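Local coordinates for protein PCP domain (Thermobifida fusca, PDB 7KW3) that probably serves as a peptidyl carrier domain of a non-ribosomal peptide synthetase, holding the growing chain on a phosphopantetheine arm, at residues A[10-15]-A[50-55]; A[40-45]-A[59-64]. All coordinates share one frame; numbering follows the deposited sequence.

Contact 1 (A[10-15]-A[50-55])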
loop_
_atom_site.group_PDB
_atom_site.type_symbol
_atom_site.label_atom_id
_atom_site.label_comp_id
_atom_site.label_asym_id
_atom_site.label_seq_id
_atom_site.Cartn_x
_atom_site.Cartn_y
_atom_site.Cartn_z
ATOM N N GLU A 10 5.539 -1.246 5.900
ATOM C CA GLU A 10 4.548 -0.194 6.126
ATOM C C GLU A 10 4.985 1.125 5.509
ATOM O O GLU A 10 4.191 1.790 4.838
ATOM C CB GLU A 10 4.282 -0.022 7.622
ATOM C CG GLU A 10 3.548 -1.192 8.233
ATOM C CD GLU A 10 3.228 -1.010 9.704
ATOM O OE1 GLU A 10 2.762 -2.001 10.292
ATOM O OE2 GLU A 10 3.419 0.098 10.271
ATOM N N ALA A 11 6.253 1.510 5.702
ATOM C CA ALA A 11 6.721 2.799 5.200
ATOM C C ALA A 11 6.705 2.840 3.684
ATOM O O ALA A 11 6.318 3.853 3.089
ATOM C CB ALA A 11 8.121 3.098 5.726
ATOM N N ALA A 12 7.109 1.745 3.043
ATOM C CA ALA A 12 7.072 1.708 1.590
ATOM C C ALA A 12 5.637 1.811 1.080
ATOM O O ALA A 12 5.360 2.571 0.141
ATOM C CB ALA A 12 7.750 0.437 1.086
ATOM N N LEU A 13 4.702 1.091 1.715
ATOM C CA LEU A 13 3.323 1.100 1.231
ATOM C C LEU A 13 2.639 2.440 1.503
ATOM O O LEU A 13 1.849 2.911 0.675
ATOM C CB LEU A 13 2.527 -0.060 1.845
ATOM C CG LEU A 13 2.854 -1.455 1.296
ATOM C CD1 LEU A 13 2.121 -2.547 2.045
ATOM C CD2 LEU A 13 2.546 -1.527 -0.176
ATOM N N CYS A 14 2.924 3.070 2.650
ATOM C CA CYS A 14 2.432 4.426 2.887
ATOM C C CYS A 14 2.830 5.352 1.747
ATOM O O CYS A 14 2.000 6.092 1.207
ATOM C CB CYS A 14 2.975 4.985 4.208
ATOM S SG CYS A 14 2.244 4.328 5.707
ATOM N N ALA A 15 4.110 5.333 1.381
ATOM C CA ALA A 15 4.584 6.220 0.332
ATOM C C ALA A 15 3.896 5.911 -0.989
ATOM O O ALA A 15 3.506 6.827 -1.723
ATOM C CB ALA A 15 6.106 6.109 0.203
ATOM N N ARG A 50 5.971 -3.163 -5.914
ATOM C CA ARG A 50 7.087 -3.990 -6.342
ATOM C C ARG A 50 8.319 -3.133 -6.613
ATOM O O ARG A 50 9.431 -3.491 -6.203
ATOM C CB ARG A 50 6.703 -4.819 -7.575
ATOM C CG ARG A 50 7.895 -5.363 -8.334
ATOM C CD ARG A 50 7.480 -6.248 -9.494
ATOM N NE ARG A 50 7.250 -7.604 -9.013
ATOM C CZ ARG A 50 8.220 -8.503 -8.829
ATOM N NH1 ARG A 50 9.492 -8.192 -9.098
ATOM N NH2 ARG A 50 7.918 -9.722 -8.384
ATOM N N SER A 51 8.144 -1.987 -7.286
ATOM C CA SER A 51 9.274 -1.080 -7.480
ATOM C C SER A 51 9.889 -0.665 -6.150
ATOM O O SER A 51 11.105 -0.491 -6.067
ATOM C CB SER A 51 8.852 0.168 -8.262
ATOM O OG SER A 51 8.408 -0.154 -9.564
ATOM N N ALA A 52 9.079 -0.530 -5.103
ATOM C CA ALA A 52 9.584 -0.170 -3.785
ATOM C C ALA A 52 10.074 -1.368 -2.979
ATOM O O ALA A 52 10.401 -1.206 -1.803
ATOM C CB ALA A 52 8.512 0.579 -2.994
ATOM N N GLY A 53 10.138 -2.551 -3.570
ATOM C CA GLY A 53 10.727 -3.693 -2.909
ATOM C C GLY A 53 9.765 -4.689 -2.291
ATOM O O GLY A 53 10.223 -5.603 -1.597
ATOM N N TRP A 54 8.460 -4.564 -2.531
ATOM C CA TRP A 54 7.471 -5.380 -1.839
ATOM C C TRP A 54 6.480 -5.986 -2.826
ATOM O O TRP A 54 5.867 -5.282 -3.638
ATOM C CB TRP A 54 6.777 -4.554 -0.736
ATOM C CG TRP A 54 7.813 -4.160 0.274
ATOM C CD1 TRP A 54 8.522 -2.985 0.314
ATOM C CD2 TRP A 54 8.343 -4.982 1.325
ATOM N NE1 TRP A 54 9.427 -3.015 1.348
ATOM C CE2 TRP A 54 9.342 -4.225 1.984
ATOM C CE3 TRP A 54 8.054 -6.275 1.787
ATOM C CZ2 TRP A 54 10.067 -4.723 3.074
ATOM C CZ3 TRP A 54 8.773 -6.773 2.876
ATOM C CH2 TRP A 54 9.773 -5.993 3.506
ATOM N N GLU A 55 6.340 -7.302 -2.748
ATOM C CA GLU A 55 5.511 -8.084 -3.651
ATOM C C GLU A 55 4.136 -8.274 -3.027
ATOM O O GLU A 55 4.020 -8.889 -1.964
ATOM C CB GLU A 55 6.152 -9.442 -3.918
ATOM C CG GLU A 55 6.611 -9.630 -5.325
ATOM C CD GLU A 55 6.843 -11.082 -5.663
ATOM O OE1 GLU A 55 6.132 -11.603 -6.546
ATOM O OE2 GLU A 55 7.736 -11.701 -5.047
#

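Contact 2 (A[40-45]-A[59-64])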
loop_
_atom_site.group_PDB
_atom_site.type_symbol
_atom_site.label_atom_id
_atom_site.label_comp_id
_atom_site.label_asym_id
_atom_site.label_seq_id
_atom_site.Cartn_x
_atom_site.Cartn_y
_atom_site.Cartn_z
ATOM N N VAL A 40 -8.309 0.398 -11.114
ATOM C CA VAL A 40 -7.182 1.042 -11.784
ATOM C C VAL A 40 -6.083 1.361 -10.778
ATOM O O VAL A 40 -4.902 1.059 -10.992
ATOM C CB VAL A 40 -7.640 2.319 -12.513
ATOM C CG1 VAL A 40 -6.459 2.951 -13.207
ATOM C CG2 VAL A 40 -8.775 2.028 -13.507
ATOM N N LEU A 41 -6.454 1.995 -9.671
ATOM C CA LEU A 41 -5.437 2.408 -8.716
ATOM C C LEU A 41 -4.824 1.213 -7.998
ATOM O O LEU A 41 -3.663 1.283 -7.575
ATOM C CB LEU A 41 -6.035 3.402 -7.727
ATOM C CG LEU A 41 -6.531 4.680 -8.407
ATOM C CD1 LEU A 41 -7.127 5.631 -7.387
ATOM C CD2 LEU A 41 -5.399 5.357 -9.172
ATOM N N THR A 42 -5.580 0.118 -7.860
ATOM C CA THR A 42 -5.034 -1.101 -7.267
ATOM C C THR A 42 -3.937 -1.674 -8.151
ATOM O O THR A 42 -2.854 -2.033 -7.668
ATOM C CB THR A 42 -6.149 -2.134 -7.057
ATOM O OG1 THR A 42 -7.084 -1.654 -6.090
ATOM C CG2 THR A 42 -5.584 -3.459 -6.565
ATOM N N LEU A 43 -4.206 -1.760 -9.456
ATOM C CA LEU A 43 -3.191 -2.172 -10.416
ATOM C C LEU A 43 -1.917 -1.352 -10.240
ATOM O O LEU A 43 -0.813 -1.902 -10.191
ATOM C CB LEU A 43 -3.736 -2.032 -11.840
ATOM C CG LEU A 43 -2.883 -2.665 -12.941
ATOM C CD1 LEU A 43 -2.871 -4.163 -12.762
ATOM C CD2 LEU A 43 -3.390 -2.330 -14.323
ATOM N N ARG A 44 -2.058 -0.030 -10.119
ATOM C CA ARG A 44 -0.880 0.824 -9.986
ATOM C C ARG A 44 -0.168 0.588 -8.666
ATOM O O ARG A 44 1.068 0.571 -8.620
ATOM C CB ARG A 44 -1.274 2.291 -10.123
ATOM C CG ARG A 44 -1.719 2.630 -11.512
ATOM C CD ARG A 44 -2.274 4.032 -11.582
ATOM N NE ARG A 44 -2.929 4.240 -12.858
ATOM C CZ ARG A 44 -3.579 5.350 -13.189
ATOM N NH1 ARG A 44 -3.659 6.349 -12.324
ATOM N NH2 ARG A 44 -4.155 5.457 -14.379
ATOM N N LEU A 45 -0.932 0.429 -7.582
ATOM C CA LEU A 45 -0.343 0.141 -6.279
ATOM C C LEU A 45 0.508 -1.124 -6.324
ATOM O O LEU A 45 1.619 -1.147 -5.787
ATOM C CB LEU A 45 -1.453 0.018 -5.230
ATOM C CG LEU A 45 -1.189 -0.665 -3.887
ATOM C CD1 LEU A 45 -0.085 0.041 -3.116
ATOM C CD2 LEU A 45 -2.459 -0.691 -3.057
ATOM N N ARG A 59 -5.440 -9.167 -5.192
ATOM C CA ARG A 59 -6.271 -9.836 -4.196
ATOM C C ARG A 59 -5.855 -9.458 -2.775
ATOM O O ARG A 59 -6.708 -9.312 -1.893
ATOM C CB ARG A 59 -6.231 -11.357 -4.389
ATOM C CG ARG A 59 -7.292 -11.842 -5.358
ATOM C CD ARG A 59 -7.397 -13.346 -5.448
ATOM N NE ARG A 59 -8.361 -13.695 -6.484
ATOM C CZ ARG A 59 -8.072 -13.778 -7.780
ATOM N NH1 ARG A 59 -6.832 -13.555 -8.203
ATOM N NH2 ARG A 59 -9.021 -14.098 -8.653
ATOM N N HIS A 60 -4.552 -9.293 -2.533
ATOM C CA HIS A 60 -4.098 -8.821 -1.226
ATOM C C HIS A 60 -4.691 -7.458 -0.895
ATOM O O HIS A 60 -5.146 -7.221 0.234
ATOM C CB HIS A 60 -2.567 -8.753 -1.186
ATOM C CG HIS A 60 -1.901 -10.090 -1.226
ATOM N ND1 HIS A 60 -0.649 -10.280 -1.769
ATOM C CD2 HIS A 60 -2.308 -11.304 -0.781
ATOM C CE1 HIS A 60 -0.311 -11.553 -1.654
ATOM N NE2 HIS A 60 -1.300 -12.196 -1.059
ATOM N N VAL A 61 -4.699 -6.546 -1.868
ATOM C CA VAL A 61 -5.212 -5.204 -1.618
ATOM C C VAL A 61 -6.700 -5.247 -1.292
ATOM O O VAL A 61 -7.153 -4.626 -0.322
ATOM C CB VAL A 61 -4.916 -4.297 -2.822
ATOM C CG1 VAL A 61 -5.572 -2.924 -2.639
ATOM C CG2 VAL A 61 -3.398 -4.188 -3.019
ATOM N N PHE A 62 -7.481 -5.999 -2.077
ATOM C CA PHE A 62 -8.915 -6.049 -1.822
ATOM C C PHE A 62 -9.217 -6.713 -0.485
ATOM O O PHE A 62 -10.137 -6.294 0.224
ATOM C CB PHE A 62 -9.633 -6.756 -2.978
ATOM C CG PHE A 62 -9.805 -5.881 -4.200
ATOM C CD1 PHE A 62 -10.924 -5.065 -4.342
ATOM C CD2 PHE A 62 -8.841 -5.856 -5.191
ATOM C CE1 PHE A 62 -11.082 -4.249 -5.461
ATOM C CE2 PHE A 62 -8.984 -5.054 -6.300
ATOM C CZ PHE A 62 -10.110 -4.242 -6.439
ATOM N N ARG A 63 -8.426 -7.711 -0.103
ATOM C CA ARG A 63 -8.668 -8.409 1.153
ATOM C C ARG A 63 -8.066 -7.670 2.357
ATOM O O ARG A 63 -8.606 -7.762 3.461
ATOM C CB ARG A 63 -8.132 -9.843 1.033
ATOM C CG ARG A 63 -7.938 -10.576 2.335
ATOM C CD ARG A 63 -9.074 -11.524 2.687
ATOM N NE ARG A 63 -8.997 -11.868 4.108
ATOM C CZ ARG A 63 -9.737 -12.794 4.708
ATOM N NH1 ARG A 63 -10.627 -13.497 4.014
ATOM N NH2 ARG A 63 -9.579 -13.016 6.008
ATOM N N HIS A 64 -6.985 -6.908 2.174
ATOM C CA HIS A 64 -6.312 -6.214 3.278
ATOM C C HIS A 64 -6.031 -4.771 2.888
ATOM O O HIS A 64 -4.878 -4.397 2.659
ATOM C CB HIS A 64 -5.006 -6.910 3.659
ATOM C CG HIS A 64 -5.161 -8.373 3.917
ATOM N ND1 HIS A 64 -5.866 -8.866 4.994
ATOM C CD2 HIS A 64 -4.703 -9.451 3.238
ATOM C CE1 HIS A 64 -5.835 -10.186 4.969
ATOM N NE2 HIS A 64 -5.130 -10.566 3.918
#

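Contact 1 (A[10-15]-A[50-55])
Ala12 meets Trp54 and Ala52 at a small apolar junction between helix 8-21 and the turn that follows helix 39-51. The tryptophan does most of the work on its side. Trp54 CB points toward helix 8-21 but stays 5.4 Å from Ala12 CB, too far to touch. CG, anti to the carbonyl carbon (chi1 -63°), does not touch Ala12 either, but this setting swings the pyrrole part of the indole over to the alanine. Trp54 CD1 makes the closest approach, 3.6 Å from Ala12 CB, and Trp54 NE1 follows at 3.8 Å. The methyl thus comes obliquely to the five-membered ring, near its CD1-NE1 bond. Beyond NE1 the ring draws back, with Trp54 CE2 already 5.0 Å from Ala12 CB, and the six-membered ring adds nothing to this junction; the tryptophan also packs on Ala74 of a nearby loop. Ala52 brings a second methyl to the same place, its CB 4.2 Å from Ala12 CB, a looser touch at an exposed position. Van der Waals packing alone joins the segments. The backbone sets both partners: Ala52 is the first residue to leave the helix, and Gly53, with phi of 101°, turns the chain toward Trp54. A salt bridge of 3.2 Å from Arg50 NH2 to Glu55 OE1 ties the helix end to the strand. Backbone bonds from Gly53 to Val77 and from Glu55 to Gln75 pair this stretch with strand 75-76 and the residue after it. With Gly53 N bonded to Arg50 O at 2.9 Å and Trp54 N to Ala49 O, the glycine is the C-prime residue of a Schellman motif, here steering helix 39-51 into the short antiparallel strand pair of this small helical carrier domain.

Contact 2 (A[40-45]-A[59-64])
Val61 faces both Thr42 and Leu45 between helices 39-51 and 58-63, and Phe62, the next residue on helix 58-63, joins with its CE2 corner. The torsions decide which branch touches which. Thr42 holds CG2 anti to its own nitrogen, turning the methyl toward helix 58-63, where it lies 3.9 Å from Val61 CB and 3.8 Å from Phe62 CE2. The threonine and valine side chains lie alongside, running opposite ways, whereas the methyl reaches the phenyl ring obliquely. The hydroxyl, beside the backbone N, hydrogen-bonds the carbonyl O of Asp38, just before the helix, which satisfies it in this buried place; Thr42 OG1 also lies 3.9 Å from Phe62 CE2. Leu45, with chi1 of 162° and chi2 of 60°, sends CD2 forward to meet Val61 tip to tip, 3.6 Å from Val61 CG2 and 3.9 Å from Val61 CG1. The valine holds CG1 anti to its backbone N and CG2 beside it, which brings both methyls to bear on that one leucine branch. With an alanine at Thr42, the Val61 and Phe62 surfaces would probably lose their methyl filler and the Asp38 carbonyl its hydroxyl partner. Around this patch Phe32 packs on Thr42 and Leu45, Phe33 meets the Phe62 ring, and Val16 and Tyr17 of helix 8-21 touch Leu45. The axes of the two short segments come within 10.2 Å, with 120° between their N-to-C directions, as in the compact helical bundle of carrier proteins, where the serine that carries the phosphopantetheine normally sits at the start of the helix corresponding to 39-51.

In the fold
Both contacts draw on helix 39-51, but at different points along it: contact 2 takes its early turns, contact 1 its end and the strand after it. Their centres lie 13 Å apart, and they join through packing of Leu13 CD2 on Leu45 CD1, 4.2 Å apart. Contact 2 is largely buried, where a threonine, a leucine, a valine and a phenylalanine ring pack between two helices; contact 1 sits at the surface, where alanine methyls and one indole ring suffice. Both are apolar across the interface. The polar bonds lie within or beside each contact: a threonine hydroxyl held by the backbone just ahead of its helix in contact 2, and a salt bridge with strand pairing in contact 1.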